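Local coordinates for Lmo1499 protein (Listeria monocytogenes, PDB 4IIW), which probably acts as a membrane-bound lytic transglycosylase that cuts nascent peptidoglycan strands endolytically and so ends their elongation, at residues Q215-H220 with A307-E312; S227-E232 with S244-R249; K252-Q257 with D315-L320. All coordinates share one frame; numbering follows the deposited sequence.

Contact 1 (Q215-H220 with A307-E312); sequences QKMSVH and AALYPE
The C-terminal ends of helices 209-215 and 302-309 are joined by a bond from the Gln215 amide to the main-chain carbonyl of Leu309. Gln215 NE2 donates to Leu309 O at 2.9 Å. The bond is nearly straight, with an angle of 166° at the hydrogen. The donor lies in the carbonyl plane, on a lone pair of Leu309 O. That oxygen also lies in the amide plane of Gln215. NE2 has a second partner in Glu211 OE2, and the two bonds together probably hold the amide in this orientation. Beyond CG the Gln215 chain is extended (chi2 -174°), which carries the amide across to the carbonyl. Helix 209-215 ends here in a Schellman motif, with Lys216 as the C-prime residue at positive phi. Its two bonds are Met217 N to Leu212 O and Lys216 N to Thr213 O. After this turn the chain swings Met217, a selenomethionine, toward Leu309. Met217 CG stands anti to the backbone N (chi1 -167°), and the outstretched chain brings SE to 3.9 Å from Leu309 CD2. The two side chains cross obliquely. Leu309 also packs on Leu212 and on Phe222 of helix 219-232, while Met217 touches Tyr247 of helix 239-251.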
loop_
_atom_site.group_PDB
_atom_site.type_symbol
_atom_site.label_atom_id
_atom_site.label_comp_id
_atom_site.label_asym_id
_atom_site.label_seq_id
_atom_site.Cartn_x
_atom_site.Cartn_y
_atom_site.Cartn_z
ATOM N N GLN B 215 -34.324 -9.352 -66.598
ATOM C CA GLN B 215 -34.268 -7.890 -66.496
ATOM C C GLN B 215 -32.977 -7.305 -67.116
ATOM O O GLN B 215 -32.848 -6.086 -67.250
ATOM C CB GLN B 215 -34.369 -7.455 -65.037
ATOM C CG GLN B 215 -35.610 -7.943 -64.323
ATOM C CD GLN B 215 -35.735 -7.358 -62.921
ATOM O OE1 GLN B 215 -35.144 -6.316 -62.617
ATOM N NE2 GLN B 215 -36.516 -8.018 -62.062
ATOM N N LYS B 216 -32.042 -8.185 -67.497
ATOM C CA LYS B 216 -30.735 -7.795 -68.041
ATOM C C LYS B 216 -30.036 -6.848 -67.088
ATOM O O LYS B 216 -29.624 -5.753 -67.451
ATOM C CB LYS B 216 -30.852 -7.220 -69.444
ATOM C CG LYS B 216 -31.064 -8.302 -70.493
ATOM C CD LYS B 216 -31.280 -7.730 -71.901
ATOM C CE LYS B 216 -32.668 -7.129 -72.058
ATOM N NZ LYS B 216 -33.746 -8.163 -71.946
HETATM N N MSE B 217 -29.932 -7.295 -65.847
HETATM C CA MSE B 217 -29.276 -6.548 -64.799
HETATM C C MSE B 217 -27.992 -7.302 -64.496
HETATM O O MSE B 217 -28.023 -8.513 -64.255
HETATM C CB MSE B 217 -30.163 -6.498 -63.560
HETATM C CG MSE B 217 -29.725 -5.497 -62.541
HETATM SE SE MSE B 217 -30.967 -5.418 -61.065
HETATM C CE MSE B 217 -30.431 -3.647 -60.391
ATOM N N SER B 218 -26.864 -6.600 -64.531
ATOM C CA SER B 218 -25.576 -7.222 -64.259
ATOM C C SER B 218 -25.523 -7.571 -62.788
ATOM O O SER B 218 -26.254 -6.987 -61.986
ATOM C CB SER B 218 -24.445 -6.257 -64.581
ATOM O OG SER B 218 -24.490 -5.139 -63.705
ATOM N N VAL B 219 -24.684 -8.532 -62.421
ATOM C CA VAL B 219 -24.529 -8.866 -61.013
ATOM C C VAL B 219 -24.042 -7.612 -60.281
ATOM O O VAL B 219 -24.462 -7.324 -59.155
ATOM C CB VAL B 219 -23.541 -10.032 -60.781
ATOM C CG1 VAL B 219 -23.267 -10.201 -59.296
ATOM C CG2 VAL B 219 -24.078 -11.362 -61.394
ATOM N N HIS B 220 -23.197 -6.831 -60.944
ATOM C CA HIS B 220 -22.630 -5.646 -60.314
ATOM C C HIS B 220 -23.667 -4.570 -59.994
ATOM O O HIS B 220 -23.654 -4.014 -58.891
ATOM C CB HIS B 220 -21.496 -5.087 -61.164
ATOM C CG HIS B 220 -20.663 -4.064 -60.458
ATOM N ND1 HIS B 220 -19.843 -4.382 -59.392
ATOM C CD2 HIS B 220 -20.490 -2.741 -60.688
ATOM C CE1 HIS B 220 -19.216 -3.293 -58.987
ATOM N NE2 HIS B 220 -19.578 -2.287 -59.766
ATOM N N ALA B 307 -35.512 -7.084 -52.669
ATOM C CA ALA B 307 -35.997 -5.738 -52.904
ATOM C C ALA B 307 -35.447 -5.168 -54.212
ATOM O O ALA B 307 -36.167 -4.509 -54.960
ATOM C CB ALA B 307 -35.640 -4.834 -51.739
ATOM N N ALA B 308 -34.183 -5.450 -54.494
ATOM C CA ALA B 308 -33.539 -4.927 -55.689
ATOM C C ALA B 308 -34.159 -5.503 -56.948
ATOM O O ALA B 308 -34.364 -4.785 -57.906
ATOM C CB ALA B 308 -32.008 -5.213 -55.661
ATOM N N LEU B 309 -34.446 -6.799 -56.943
ATOM C CA LEU B 309 -35.035 -7.463 -58.105
ATOM C C LEU B 309 -36.551 -7.373 -58.185
ATOM O O LEU B 309 -37.111 -7.409 -59.278
ATOM C CB LEU B 309 -34.651 -8.944 -58.124
ATOM C CG LEU B 309 -33.202 -9.261 -58.455
ATOM C CD1 LEU B 309 -33.023 -10.764 -58.486
ATOM C CD2 LEU B 309 -32.817 -8.641 -59.802
ATOM N N TYR B 310 -37.208 -7.271 -57.035
ATOM C CA TYR B 310 -38.665 -7.241 -56.976
ATOM C C TYR B 310 -39.182 -6.071 -56.169
ATOM O O TYR B 310 -39.763 -6.247 -55.114
ATOM C CB TYR B 310 -39.180 -8.531 -56.347
ATOM C CG TYR B 310 -38.783 -9.783 -57.083
ATOM C CD1 TYR B 310 -37.691 -10.535 -56.672
ATOM C CD2 TYR B 310 -39.511 -10.223 -58.185
ATOM C CE1 TYR B 310 -37.331 -11.694 -57.334
ATOM C CE2 TYR B 310 -39.158 -11.377 -58.858
ATOM C CZ TYR B 310 -38.067 -12.106 -58.427
ATOM O OH TYR B 310 -37.713 -13.247 -59.088
ATOM N N PRO B 311 -38.985 -4.861 -56.671
ATOM C CA PRO B 311 -39.476 -3.703 -55.937
ATOM C C PRO B 311 -40.977 -3.545 -56.086
ATOM O O PRO B 311 -41.582 -4.233 -56.906
ATOM C CB PRO B 311 -38.749 -2.530 -56.606
ATOM C CG PRO B 311 -38.438 -3.005 -57.969
ATOM C CD PRO B 311 -38.280 -4.489 -57.908
ATOM N N GLU B 312 -41.570 -2.658 -55.291
ATOM C CA GLU B 312 -42.988 -2.395 -55.403
ATOM C C GLU B 312 -43.235 -1.282 -56.422
ATOM O O GLU B 312 -42.431 -0.364 -56.568
ATOM C CB GLU B 312 -43.593 -2.029 -54.050
ATOM C CG GLU B 312 -43.511 -3.152 -53.028
ATOM C CD GLU B 312 -44.419 -2.937 -51.829
ATOM O OE1 GLU B 312 -45.307 -2.060 -51.905
ATOM O OE2 GLU B 312 -44.254 -3.657 -50.816
#

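Contact 2 (S227-E232 with S244-R249); sequences SIIEKE and SVFYNR
Apolar packing round one ring, Phe246, joins helix 219-232 to helix 239-251. The two segments run at 132° to each other, and their axes come within 11.2 Å. The Phe246 ring lies between the helices and meets Ile228, Ile229 and Glu232.

The face contact is a CH-pi interaction. Ile228 CD1 sits over one face of the Phe246 ring, 4.1 Å from its centroid and 18° off the ring normal. It is displaced toward the rim, and its nearest ring atom is Phe246 CD2. Ile228 CG1 follows behind, 3.9 Å from Phe246 CE2. The ethyl branch gets there because CG1 lies between the backbone N and the carbonyl carbon (chi1 67°).

The edge contacts are looser. Ile229 CG1 approaches Phe246 CD2 near the ring plane at 4.4 Å. Glu232 CG meets the edge at Phe246 CZ, 4.2 Å away. The Glu232 side chain bends at chi2 and crosses the phenylalanine at about a right angle.

The polar end of Glu232 has a partner outside the two segments: OE2 is hydrogen-bonded to Thr258 OG1. Phe319 and Pro260 also touch this side chain. Glu232 is predicted to be important for catalytic activity in this MltG-family protein.

No hydrogen bond links the two segments. The ring touches CG of Glu232 while OE2 is bonded to Thr258 OG1, consistent with an apolar wall beside the probable active site.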
loop_
_atom_site.group_PDB
_atom_site.type_symbol
_atom_site.label_atom_id
_atom_site.label_comp_id
_atom_site.label_asym_id
_atom_site.label_seq_id
_atom_site.Cartn_x
_atom_site.Cartn_y
_atom_site.Cartn_z
ATOM N N SER B 227 -27.018 -2.953 -51.931
ATOM C CA SER B 227 -26.273 -2.296 -50.852
ATOM C C SER B 227 -26.851 -0.954 -50.402
ATOM O O SER B 227 -26.897 -0.674 -49.192
ATOM C CB SER B 227 -24.795 -2.106 -51.214
ATOM O OG SER B 227 -24.661 -1.217 -52.293
ATOM N N ILE B 228 -27.266 -0.111 -51.351
ATOM C CA ILE B 228 -27.820 1.181 -50.961
ATOM C C ILE B 228 -29.149 0.944 -50.249
ATOM O O ILE B 228 -29.532 1.732 -49.369
ATOM C CB ILE B 228 -27.922 2.193 -52.123
ATOM C CG1 ILE B 228 -28.932 1.784 -53.174
ATOM C CG2 ILE B 228 -26.582 2.359 -52.795
ATOM C CD1 ILE B 228 -29.048 2.815 -54.302
ATOM N N ILE B 229 -29.834 -0.149 -50.609
ATOM C CA ILE B 229 -31.093 -0.529 -49.943
ATOM C C ILE B 229 -30.773 -1.020 -48.535
ATOM O O ILE B 229 -31.450 -0.638 -47.580
ATOM C CB ILE B 229 -31.894 -1.639 -50.702
ATOM C CG1 ILE B 229 -32.362 -1.157 -52.079
ATOM C CG2 ILE B 229 -33.124 -2.049 -49.927
ATOM C CD1 ILE B 229 -32.995 -2.267 -52.944
ATOM N N GLU B 230 -29.731 -1.851 -48.416
ATOM C CA GLU B 230 -29.314 -2.401 -47.112
ATOM C C GLU B 230 -28.992 -1.309 -46.078
ATOM O O GLU B 230 -29.556 -1.308 -44.993
ATOM C CB GLU B 230 -28.098 -3.317 -47.257
ATOM C CG GLU B 230 -27.701 -4.064 -45.967
ATOM C CD GLU B 230 -28.611 -5.245 -45.646
ATOM O OE1 GLU B 230 -29.211 -5.799 -46.586
ATOM O OE2 GLU B 230 -28.706 -5.646 -44.455
ATOM N N LYS B 231 -28.108 -0.375 -46.428
ATOM C CA LYS B 231 -27.710 0.678 -45.492
ATOM C C LYS B 231 -28.828 1.671 -45.145
ATOM O O LYS B 231 -28.706 2.395 -44.165
ATOM C CB LYS B 231 -26.486 1.458 -46.003
ATOM C CG LYS B 231 -25.221 0.639 -46.244
ATOM C CD LYS B 231 -24.800 -0.196 -45.045
ATOM C CE LYS B 231 -24.514 0.628 -43.789
ATOM N NZ LYS B 231 -24.177 -0.261 -42.617
ATOM N N GLU B 232 -29.907 1.710 -45.928
ATOM C CA GLU B 232 -31.022 2.643 -45.657
ATOM C C GLU B 232 -32.199 2.046 -44.868
ATOM O O GLU B 232 -33.115 2.767 -44.497
ATOM C CB GLU B 232 -31.554 3.256 -46.966
ATOM C CG GLU B 232 -30.689 4.373 -47.571
ATOM C CD GLU B 232 -30.806 5.712 -46.831
ATOM O OE1 GLU B 232 -31.026 5.713 -45.599
ATOM O OE2 GLU B 232 -30.665 6.775 -47.487
ATOM N N SER B 244 -38.295 0.890 -54.543
ATOM C CA SER B 244 -39.112 1.564 -55.549
ATOM C C SER B 244 -38.780 3.039 -55.642
ATOM O O SER B 244 -38.798 3.604 -56.729
ATOM C CB SER B 244 -40.596 1.394 -55.285
ATOM O OG SER B 244 -40.999 2.148 -54.170
ATOM N N VAL B 245 -38.488 3.669 -54.509
ATOM C CA VAL B 245 -38.120 5.077 -54.525
ATOM C C VAL B 245 -36.898 5.254 -55.402
ATOM O O VAL B 245 -36.891 6.075 -56.320
ATOM C CB VAL B 245 -37.777 5.612 -53.140
ATOM C CG1 VAL B 245 -37.061 6.936 -53.260
ATOM C CG2 VAL B 245 -39.025 5.744 -52.292
ATOM N N PHE B 246 -35.866 4.467 -55.133
ATOM C CA PHE B 246 -34.644 4.592 -55.896
ATOM C C PHE B 246 -34.879 4.367 -57.378
ATOM O O PHE B 246 -34.434 5.167 -58.197
ATOM C CB PHE B 246 -33.548 3.685 -55.368
ATOM C CG PHE B 246 -33.026 4.083 -54.008
ATOM C CD1 PHE B 246 -32.745 5.411 -53.712
ATOM C CD2 PHE B 246 -32.728 3.123 -53.055
ATOM C CE1 PHE B 246 -32.241 5.778 -52.471
ATOM C CE2 PHE B 246 -32.211 3.484 -51.828
ATOM C CZ PHE B 246 -31.970 4.823 -51.538
ATOM N N TYR B 247 -35.588 3.310 -57.741
ATOM C CA TYR B 247 -35.857 3.101 -59.156
ATOM C C TYR B 247 -36.622 4.307 -59.736
ATOM O O TYR B 247 -36.287 4.804 -60.819
ATOM C CB TYR B 247 -36.566 1.766 -59.426
ATOM C CG TYR B 247 -35.632 0.567 -59.302
ATOM C CD1 TYR B 247 -34.599 0.372 -60.217
ATOM C CD2 TYR B 247 -35.790 -0.378 -58.289
ATOM C CE1 TYR B 247 -33.732 -0.721 -60.114
ATOM C CE2 TYR B 247 -34.935 -1.481 -58.184
ATOM C CZ TYR B 247 -33.907 -1.639 -59.098
ATOM O OH TYR B 247 -33.049 -2.718 -59.005
ATOM N N ASN B 248 -37.609 4.804 -59.001
ATOM C CA ASN B 248 -38.384 5.945 -59.468
ATOM C C ASN B 248 -37.481 7.127 -59.746
ATOM O O ASN B 248 -37.588 7.757 -60.806
ATOM C CB ASN B 248 -39.466 6.343 -58.467
ATOM C CG ASN B 248 -40.606 5.350 -58.405
ATOM O OD1 ASN B 248 -40.686 4.432 -59.212
ATOM N ND2 ASN B 248 -41.512 5.547 -57.454
ATOM N N ARG B 249 -36.581 7.421 -58.811
ATOM C CA ARG B 249 -35.653 8.546 -58.985
ATOM C C ARG B 249 -34.763 8.331 -60.205
ATOM O O ARG B 249 -34.513 9.247 -61.010
ATOM C CB ARG B 249 -34.775 8.737 -57.746
ATOM C CG ARG B 249 -35.536 9.222 -56.532
ATOM C CD ARG B 249 -34.609 9.833 -55.495
ATOM N NE ARG B 249 -35.360 10.572 -54.481
ATOM C CZ ARG B 249 -34.845 11.514 -53.688
ATOM N NH1 ARG B 249 -33.565 11.869 -53.786
ATOM N NH2 ARG B 249 -35.624 12.132 -52.808
#

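Contact 3 (K252-Q257 with D315-L320); sequences KDMRLQ and DYLYFL
Met254, a selenomethionine, reaches across to Leu317 and Tyr318 from the loop that follows helix 239-251. The helix ends in a Schellman motif, with Asp253 at positive phi and Met254 N bonded back to Arg249 O. The next strand, 318-321, pairs antiparallel with 328-331 in a two-stranded sheet.

From Met254 CA, the bond to CB points toward the 315-320 segment. CB and CG form the stem, and neither comes within 4.2 Å of that segment. CG stands anti to the carbonyl carbon, beside the backbone N (chi1 -62°). The stem stays extended through chi2 and brings SE to 4.0 Å from Leu317 CD1. These two side chains cross at about a right angle. Rotation about CG-SE (chi3 50°) bends the chain and turns CE toward Tyr318. CE lies 4.0 Å from Tyr318 OH and 4.2 Å from Tyr318 CZ, so it meets the phenol end of the ring.

Arg249 packs against both Met254 and Tyr318. The Tyr318 ring also meets that of His337.

No hydrogen bond crosses between the segments. Selenium and methyl carbon make only van der Waals contacts, so Met254 adds apolar packing at a partly exposed surface. Arg249, which lies outside both segments, joins them by polar bonds: NE to Leu317 O, and NH1 to Arg255 O and Gln257 OE1.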
loop_
_atom_site.group_PDB
_atom_site.type_symbol
_atom_site.label_atom_id
_atom_site.label_comp_id
_atom_site.label_asym_id
_atom_site.label_seq_id
_atom_site.Cartn_x
_atom_site.Cartn_y
_atom_site.Cartn_z
ATOM N N LYS B 252 -36.487 8.935 -63.389
ATOM C CA LYS B 252 -36.875 10.345 -63.459
ATOM C C LYS B 252 -35.625 11.272 -63.498
ATOM O O LYS B 252 -35.747 12.487 -63.415
ATOM C CB LYS B 252 -37.670 10.663 -62.181
ATOM C CG LYS B 252 -39.005 11.367 -62.340
ATOM C CD LYS B 252 -40.129 10.353 -62.592
ATOM C CE LYS B 252 -41.456 11.059 -62.755
ATOM N NZ LYS B 252 -42.602 10.133 -62.948
ATOM N N ASP B 253 -34.435 10.677 -63.598
ATOM C CA ASP B 253 -33.143 11.393 -63.589
ATOM C C ASP B 253 -32.898 12.226 -62.324
ATOM O O ASP B 253 -32.190 13.232 -62.351
ATOM C CB ASP B 253 -32.953 12.282 -64.825
ATOM C CG ASP B 253 -31.531 12.887 -64.905
ATOM O OD1 ASP B 253 -30.544 12.136 -64.674
ATOM O OD2 ASP B 253 -31.405 14.107 -65.195
HETATM N N MSE B 254 -33.485 11.808 -61.215
HETATM C CA MSE B 254 -33.266 12.487 -59.957
HETATM C C MSE B 254 -32.123 11.749 -59.273
HETATM O O MSE B 254 -32.102 10.517 -59.274
HETATM C CB MSE B 254 -34.517 12.428 -59.092
HETATM C CG MSE B 254 -35.733 13.108 -59.686
HETATM SE SE MSE B 254 -37.298 12.847 -58.551
HETATM C CE MSE B 254 -36.512 13.400 -56.825
ATOM N N ARG B 255 -31.167 12.487 -58.708
ATOM C CA ARG B 255 -30.042 11.856 -58.003
ATOM C C ARG B 255 -30.574 11.085 -56.799
ATOM O O ARG B 255 -31.597 11.464 -56.232
ATOM C CB ARG B 255 -29.026 12.901 -57.573
ATOM C CG ARG B 255 -28.424 13.630 -58.745
ATOM C CD ARG B 255 -27.465 14.685 -58.323
ATOM N NE ARG B 255 -27.009 15.416 -59.491
ATOM C CZ ARG B 255 -26.221 16.483 -59.453
ATOM N NH1 ARG B 255 -25.789 16.960 -58.292
ATOM N NH2 ARG B 255 -25.869 17.080 -60.583
ATOM N N LEU B 256 -29.899 10.001 -56.416
ATOM C CA LEU B 256 -30.374 9.161 -55.300
ATOM C C LEU B 256 -30.241 9.830 -53.926
ATOM O O LEU B 256 -31.029 9.545 -53.030
ATOM C CB LEU B 256 -29.682 7.802 -55.311
ATOM C CG LEU B 256 -29.817 7.016 -56.622
ATOM C CD1 LEU B 256 -29.121 5.669 -56.497
ATOM C CD2 LEU B 256 -31.278 6.841 -57.045
ATOM N N GLN B 257 -29.248 10.711 -53.769
ATOM C CA GLN B 257 -29.038 11.458 -52.514
ATOM C C GLN B 257 -29.156 10.585 -51.257
ATOM O O GLN B 257 -29.876 10.932 -50.319
ATOM C CB GLN B 257 -30.023 12.637 -52.430
ATOM C CG GLN B 257 -29.789 13.730 -53.490
ATOM C CD GLN B 257 -30.850 14.822 -53.486
ATOM O OE1 GLN B 257 -31.964 14.622 -53.006
ATOM N NE2 GLN B 257 -30.512 15.978 -54.051
ATOM N N ASP B 315 -45.593 5.431 -56.583
ATOM C CA ASP B 315 -45.302 6.814 -56.954
ATOM C C ASP B 315 -44.457 7.557 -55.911
ATOM O O ASP B 315 -44.370 8.783 -55.943
ATOM C CB ASP B 315 -46.622 7.565 -57.153
ATOM C CG ASP B 315 -47.474 6.959 -58.243
ATOM O OD1 ASP B 315 -46.903 6.547 -59.275
ATOM O OD2 ASP B 315 -48.713 6.911 -58.077
ATOM N N TYR B 316 -43.824 6.834 -54.997
ATOM C CA TYR B 316 -43.037 7.489 -53.956
ATOM C C TYR B 316 -41.653 7.873 -54.477
ATOM O O TYR B 316 -41.020 7.114 -55.193
ATOM C CB TYR B 316 -42.953 6.613 -52.696
ATOM C CG TYR B 316 -44.322 6.265 -52.119
ATOM C CD1 TYR B 316 -45.115 7.239 -51.508
ATOM C CD2 TYR B 316 -44.816 4.961 -52.174
ATOM C CE1 TYR B 316 -46.366 6.926 -50.983
ATOM C CE2 TYR B 316 -46.072 4.639 -51.646
ATOM C CZ TYR B 316 -46.839 5.625 -51.054
ATOM O OH TYR B 316 -48.076 5.307 -50.533
ATOM N N LEU B 317 -41.216 9.079 -54.133
ATOM C CA LEU B 317 -39.920 9.603 -54.555
ATOM C C LEU B 317 -39.061 10.065 -53.372
ATOM O O LEU B 317 -37.906 10.453 -53.566
ATOM C CB LEU B 317 -40.121 10.782 -55.516
ATOM C CG LEU B 317 -40.863 10.499 -56.829
ATOM C CD1 LEU B 317 -41.085 11.776 -57.624
ATOM C CD2 LEU B 317 -40.089 9.498 -57.649
ATOM N N TYR B 318 -39.619 10.042 -52.160
ATOM C CA TYR B 318 -38.888 10.448 -50.952
ATOM C C TYR B 318 -39.172 9.491 -49.784
ATOM O O TYR B 318 -40.202 8.820 -49.751
ATOM C CB TYR B 318 -39.290 11.867 -50.533
ATOM C CG TYR B 318 -39.113 12.922 -51.601
ATOM C CD1 TYR B 318 -37.942 13.674 -51.685
ATOM C CD2 TYR B 318 -40.127 13.181 -52.523
ATOM C CE1 TYR B 318 -37.777 14.641 -52.672
ATOM C CE2 TYR B 318 -39.976 14.147 -53.510
ATOM C CZ TYR B 318 -38.803 14.872 -53.581
ATOM O OH TYR B 318 -38.667 15.823 -54.566
ATOM N N PHE B 319 -38.256 9.425 -48.829
ATOM C CA PHE B 319 -38.478 8.610 -47.648
ATOM C C PHE B 319 -37.688 9.161 -46.487
ATOM O O PHE B 319 -36.617 9.732 -46.673
ATOM C CB PHE B 319 -38.146 7.130 -47.894
ATOM C CG PHE B 319 -36.691 6.851 -48.188
ATOM C CD1 PHE B 319 -35.795 6.603 -47.158
ATOM C CD2 PHE B 319 -36.231 6.790 -49.496
ATOM C CE1 PHE B 319 -34.457 6.322 -47.424
ATOM C CE2 PHE B 319 -34.901 6.514 -49.766
ATOM C CZ PHE B 319 -34.012 6.278 -48.724
ATOM N N LEU B 320 -38.247 9.016 -45.292
ATOM C CA LEU B 320 -37.596 9.482 -44.079
ATOM C C LEU B 320 -37.894 8.537 -42.922
ATOM O O LEU B 320 -39.048 8.169 -42.693
ATOM C CB LEU B 320 -38.061 10.894 -43.722
ATOM C CG LEU B 320 -37.329 11.549 -42.543
ATOM C CD1 LEU B 320 -35.830 11.659 -42.831
ATOM C CD2 LEU B 320 -37.929 12.917 -42.244
#

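How the contacts relate
From the N terminus, the chain first passes 215-220, then follows helix 219-232 into 227-232. It turns back along helix 239-251, where 244-249 closes the short loop of contact 2. The loop 252-257 opens contact 3. Helix 302-309 then leads to 307-312, closing contact 1. Last, 315-320 closes contact 3. Contact 2 is nested inside the loop closed by contact 1. Contacts 1 and 3 cross, while 2 and 3 lie in series. Tyr247 OH bonds to Ala308 O between contacts 1 and 2. Contact 1 joins the ends of helices 209-215 and 302-309, contact 2 joins helices 219-232 and 239-251, and contact 3 joins the loop after 239-251 to the start of the C-terminal sheet.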